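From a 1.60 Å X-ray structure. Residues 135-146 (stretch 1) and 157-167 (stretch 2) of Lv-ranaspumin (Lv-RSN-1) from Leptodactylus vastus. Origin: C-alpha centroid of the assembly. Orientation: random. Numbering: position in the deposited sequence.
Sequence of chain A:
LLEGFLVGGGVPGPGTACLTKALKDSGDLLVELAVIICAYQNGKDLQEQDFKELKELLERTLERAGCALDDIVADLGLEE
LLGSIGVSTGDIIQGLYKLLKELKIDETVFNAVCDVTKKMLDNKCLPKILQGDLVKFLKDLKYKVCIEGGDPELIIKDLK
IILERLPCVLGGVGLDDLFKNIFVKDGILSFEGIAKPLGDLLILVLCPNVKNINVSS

Stretch 1 135-146: VKFLKDLKYKVC
Stretch 2, residues 157-167: KDLKIILERLP

How do the two backbones lie against each other? Both are helical, over 135-144 and from 157 to about 165, and they run antiparallel, their N-to-C directions 178° apart and their axes 10.6 Å apart at closest approach. The register is set by three CA-CA pairs: Asp 140 to Ile 162 at 7.1 Å, Lys 144 to Asp 158 at 6.4 Å, and Val 145 to Leu 159 at 6.5 Å. Ordinary i to i+4 bonds hold each helix, such as Leu 141 N to Phe 137 O at 3.0 Å and Ile 162 N to Asp 158 O at 3.0 Å. No direct hydrogen bond joins the stretches; apolar packing, one salt bridge and water bridges do.

Which bump fills which hollow? Ile 162 is the knob, its CA-to-CB bond pointing toward stretch 1 and its side chain (chi1 -70°, chi2 162°) seated among Phe 137, Asp 140, Leu 141 and Lys 144. Its CD1 lies 3.7 Å from Asp 140 CB and 4.3 Å from Lys 144 CB, so even the polar residues offer carbon to the pocket wall. Val 145 (chi1 t), just after Lys 144, adds its CG2, 3.7 Å from Ile 162 CD1 and 4.0 Å from Leu 159 CD1. Leu 159 (t, p) starts sideways but bends its end inward, bringing CD1 to 4.2 Å from Leu 141 CD2.

What meets the ring of Phe 137? With chi1 at 176° and chi2 at 59°, the ring reaches the other stretch although its CA-to-CB bond points sideways. Leu 166 (t, p) lays CD2 over one face, 3.7 Å from the centroid of the Phe 137 ring and 9° off the normal, a CH-pi contact. Ile 162 CG2 meets the edge, 3.5 Å from Phe 137 CE1, while Leu 163 CD2 approaches the same Phe 137 CE1 obliquely at 4.1 Å. These contacts cover one face and part of the edge; Phe 137 is buried in the whole structure.

What do the charged and polar groups add? Arg 165 (m, t, m, chi4 -121°) forms a salt bridge with Asp 140 (m), but the modelled 2.3 Å between Arg 165 NH2 and Asp 140 OD2 is too short, leaving those atomic positions less certain. Two waters span the stretches: one donates to Lys 144 O at 2.7 Å and Asp 158 OD2 at 2.5 Å; the other accepts from Lys 144 NZ at 2.4 Å and Arg 165 NH1 at 2.9 Å. They link polar groups beside the apolar packing.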

# COMPACT_ATOMS: atom_id res chain seq x y z
N VAL A 135 -4.13 1.23 -1.60
CA VAL A 135 -5.16 0.61 -0.78
C VAL A 135 -6.45 0.40 -1.59
O VAL A 135 -7.11 -0.63 -1.45
CB VAL A 135 -5.44 1.41 0.51
CG1 VAL A 135 -6.53 0.74 1.34
CG2 VAL A 135 -4.17 1.54 1.33
N LYS A 136 -6.76 1.37 -2.46
CA LYS A 136 -7.91 1.28 -3.38
C LYS A 136 -7.80 0.06 -4.29
O LYS A 136 -8.79 -0.62 -4.59
CB LYS A 136 -7.95 2.52 -4.27
CG LYS A 136 -8.85 3.65 -3.82
CD LYS A 136 -9.05 4.68 -4.93
CE LYS A 136 -9.75 4.08 -6.16
NZ LYS A 136 -8.81 3.50 -7.17
N PHE A 137 -6.58 -0.18 -4.76
CA PHE A 137 -6.29 -1.31 -5.64
C PHE A 137 -6.52 -2.63 -4.90
O PHE A 137 -7.12 -3.57 -5.45
CB PHE A 137 -4.84 -1.16 -6.11
CG PHE A 137 -4.33 -2.30 -6.95
CD1 PHE A 137 -4.94 -2.65 -8.14
CD2 PHE A 137 -3.18 -2.98 -6.57
CE1 PHE A 137 -4.44 -3.69 -8.92
CE2 PHE A 137 -2.67 -4.01 -7.35
CZ PHE A 137 -3.31 -4.37 -8.52
N LEU A 138 -6.07 -2.69 -3.65
CA LEU A 138 -6.24 -3.89 -2.86
C LEU A 138 -7.72 -4.15 -2.59
O LEU A 138 -8.17 -5.29 -2.65
CB LEU A 138 -5.46 -3.82 -1.56
CG LEU A 138 -3.95 -3.61 -1.70
CD1 LEU A 138 -3.35 -3.47 -0.31
CD2 LEU A 138 -3.33 -4.79 -2.44
N LYS A 139 -8.47 -3.08 -2.31
CA LYS A 139 -9.91 -3.19 -2.11
C LYS A 139 -10.61 -3.77 -3.34
O LYS A 139 -11.44 -4.68 -3.22
CB LYS A 139 -10.52 -1.81 -1.78
CG LYS A 139 -10.13 -1.24 -0.44
CD LYS A 139 -10.66 0.19 -0.34
CE LYS A 139 -10.29 0.85 0.98
NZ LYS A 139 -11.19 0.42 2.07
N ASP A 140 -10.28 -3.26 -4.52
CA ASP A 140 -10.88 -3.76 -5.75
C ASP A 140 -10.54 -5.24 -5.99
O ASP A 140 -11.38 -6.03 -6.39
CB ASP A 140 -10.40 -2.95 -6.95
CG ASP A 140 -11.06 -1.59 -7.03
OD1 ASP A 140 -12.26 -1.51 -6.70
OD2 ASP A 140 -10.37 -0.61 -7.40
N LEU A 141 -9.29 -5.60 -5.72
CA LEU A 141 -8.90 -7.01 -5.87
C LEU A 141 -9.64 -7.89 -4.89
O LEU A 141 -10.10 -8.98 -5.24
CB LEU A 141 -7.39 -7.18 -5.66
CG LEU A 141 -6.48 -6.58 -6.74
CD1 LEU A 141 -5.01 -6.82 -6.36
CD2 LEU A 141 -6.79 -7.15 -8.12
N LYS A 142 -9.78 -7.42 -3.65
CA LYS A 142 -10.43 -8.21 -2.60
C LYS A 142 -11.88 -8.55 -2.96
O LYS A 142 -12.35 -9.66 -2.67
CB LYS A 142 -10.36 -7.48 -1.26
CG LYS A 142 -10.85 -8.31 -0.07
CD LYS A 142 -10.71 -7.51 1.22
CE LYS A 142 -11.19 -8.28 2.44
NZ LYS A 142 -10.42 -9.54 2.64
N TYR A 143 -12.59 -7.62 -3.60
CA TYR A 143 -14.02 -7.81 -3.84
C TYR A 143 -14.41 -8.17 -5.27
O TYR A 143 -15.55 -8.57 -5.53
CB TYR A 143 -14.81 -6.60 -3.32
CG TYR A 143 -14.71 -6.44 -1.82
CD1 TYR A 143 -15.48 -7.22 -0.97
CD2 TYR A 143 -13.81 -5.54 -1.25
CE1 TYR A 143 -15.38 -7.09 0.41
CE2 TYR A 143 -13.70 -5.41 0.12
CZ TYR A 143 -14.48 -6.18 0.95
OH TYR A 143 -14.37 -6.04 2.31
N LYS A 144 -13.47 -8.06 -6.21
CA LYS A 144 -13.80 -8.30 -7.61
C LYS A 144 -12.94 -9.36 -8.29
O LYS A 144 -13.31 -9.87 -9.35
CB LYS A 144 -13.71 -7.00 -8.41
CG LYS A 144 -14.55 -5.84 -7.84
CD LYS A 144 -14.29 -4.54 -8.60
CE LYS A 144 -15.21 -3.42 -8.11
NZ LYS A 144 -15.14 -2.22 -8.99
N VAL A 145 -11.78 -9.68 -7.71
CA VAL A 145 -10.84 -10.57 -8.40
C VAL A 145 -10.47 -11.80 -7.58
O VAL A 145 -10.61 -12.93 -8.05
CB VAL A 145 -9.54 -9.81 -8.82
CG1 VAL A 145 -8.49 -10.77 -9.37
CG2 VAL A 145 -9.87 -8.72 -9.83
N CYS A 146 -10.01 -11.58 -6.35
CA CYS A 146 -9.51 -12.67 -5.51
C CYS A 146 -10.65 -13.30 -4.74
O CYS A 146 -10.62 -13.36 -3.51
CB CYS A 146 -8.46 -12.14 -4.53
SG CYS A 146 -7.09 -11.29 -5.32
N LYS A 157 -12.78 -9.51 -17.00
CA LYS A 157 -13.29 -8.18 -17.32
C LYS A 157 -13.04 -7.19 -16.18
O LYS A 157 -12.63 -6.05 -16.42
CB LYS A 157 -14.79 -8.25 -17.63
CG LYS A 157 -15.12 -8.12 -19.09
CD LYS A 157 -16.49 -7.48 -19.30
CE LYS A 157 -16.49 -6.04 -18.81
NZ LYS A 157 -17.86 -5.45 -18.86
N ASP A 158 -13.27 -7.63 -14.95
CA ASP A 158 -13.07 -6.75 -13.80
C ASP A 158 -11.59 -6.42 -13.62
O ASP A 158 -11.23 -5.31 -13.26
CB ASP A 158 -13.62 -7.38 -12.52
CG ASP A 158 -15.14 -7.25 -12.42
OD1 ASP A 158 -15.72 -6.44 -13.19
OD2 ASP A 158 -15.75 -7.95 -11.59
N LEU A 159 -10.74 -7.40 -13.89
CA LEU A 159 -9.31 -7.17 -13.73
C LEU A 159 -8.83 -6.16 -14.76
O LEU A 159 -7.98 -5.31 -14.46
CB LEU A 159 -8.55 -8.49 -13.88
CG LEU A 159 -7.03 -8.44 -13.68
CD1 LEU A 159 -6.71 -8.04 -12.26
CD2 LEU A 159 -6.41 -9.78 -14.02
N LYS A 160 -9.39 -6.23 -15.96
CA LYS A 160 -9.05 -5.30 -17.03
C LYS A 160 -9.34 -3.85 -16.62
O LYS A 160 -8.52 -2.96 -16.84
CB LYS A 160 -9.82 -5.65 -18.30
CG LYS A 160 -9.21 -5.12 -19.58
CD LYS A 160 -9.89 -5.70 -20.81
CE LYS A 160 -10.14 -7.20 -20.68
NZ LYS A 160 -10.32 -7.89 -21.99
N ILE A 161 -10.51 -3.64 -16.04
CA ILE A 161 -10.92 -2.32 -15.57
C ILE A 161 -9.97 -1.84 -14.47
O ILE A 161 -9.53 -0.68 -14.46
CB ILE A 161 -12.36 -2.36 -15.03
CG1 ILE A 161 -13.34 -2.51 -16.20
CG2 ILE A 161 -12.67 -1.13 -14.18
CD1 ILE A 161 -14.74 -2.93 -15.78
N ILE A 162 -9.64 -2.74 -13.55
CA ILE A 162 -8.79 -2.38 -12.42
C ILE A 162 -7.38 -2.01 -12.87
O ILE A 162 -6.83 -0.99 -12.43
CB ILE A 162 -8.73 -3.53 -11.38
CG1 ILE A 162 -10.08 -3.68 -10.68
CG2 ILE A 162 -7.62 -3.27 -10.35
CD1 ILE A 162 -10.27 -5.02 -9.97
N LEU A 163 -6.79 -2.83 -13.73
CA LEU A 163 -5.42 -2.58 -14.16
C LEU A 163 -5.29 -1.34 -15.02
O LEU A 163 -4.23 -0.72 -15.06
CB LEU A 163 -4.85 -3.78 -14.90
CG LEU A 163 -4.77 -5.05 -14.06
CD1 LEU A 163 -4.28 -6.21 -14.92
CD2 LEU A 163 -3.89 -4.87 -12.84
N GLU A 164 -6.37 -0.99 -15.71
CA GLU A 164 -6.36 0.18 -16.57
C GLU A 164 -6.13 1.46 -15.76
O GLU A 164 -5.57 2.43 -16.27
CB GLU A 164 -7.63 0.27 -17.39
CG GLU A 164 -7.41 1.05 -18.67
CD GLU A 164 -8.63 1.06 -19.56
OE1 GLU A 164 -9.75 1.08 -19.02
OE2 GLU A 164 -8.44 1.03 -20.80
N ARG A 165 -6.55 1.45 -14.50
CA ARG A 165 -6.35 2.61 -13.62
C ARG A 165 -4.99 2.58 -12.94
O ARG A 165 -4.52 3.60 -12.42
CB ARG A 165 -7.47 2.68 -12.58
CG ARG A 165 -8.87 2.58 -13.16
CD ARG A 165 -9.90 2.61 -12.04
NE ARG A 165 -9.48 1.75 -10.94
CZ ARG A 165 -10.19 0.71 -10.49
NH1 ARG A 165 -11.37 0.42 -11.03
NH2 ARG A 165 -9.72 -0.01 -9.49
N LEU A 166 -4.35 1.42 -12.93
CA LEU A 166 -3.01 1.31 -12.36
C LEU A 166 -2.04 0.62 -13.33
O LEU A 166 -1.55 -0.47 -13.03
CB LEU A 166 -3.07 0.56 -11.03
CG LEU A 166 -1.83 0.61 -10.13
CD1 LEU A 166 -1.72 1.94 -9.41
CD2 LEU A 166 -1.85 -0.54 -9.13
N PRO A 167 -1.75 1.27 -14.48
CA PRO A 167 -0.98 0.63 -15.56
C PRO A 167 0.47 0.34 -15.21
O PRO A 167 1.09 -0.52 -15.82
CB PRO A 167 -1.06 1.66 -16.70
CG PRO A 167 -1.34 2.96 -16.03
CD PRO A 167 -2.20 2.62 -14.85
O HOH W 1 -15.57 -10.27 -10.74
O HOH W 2 -13.02 -1.75 -10.09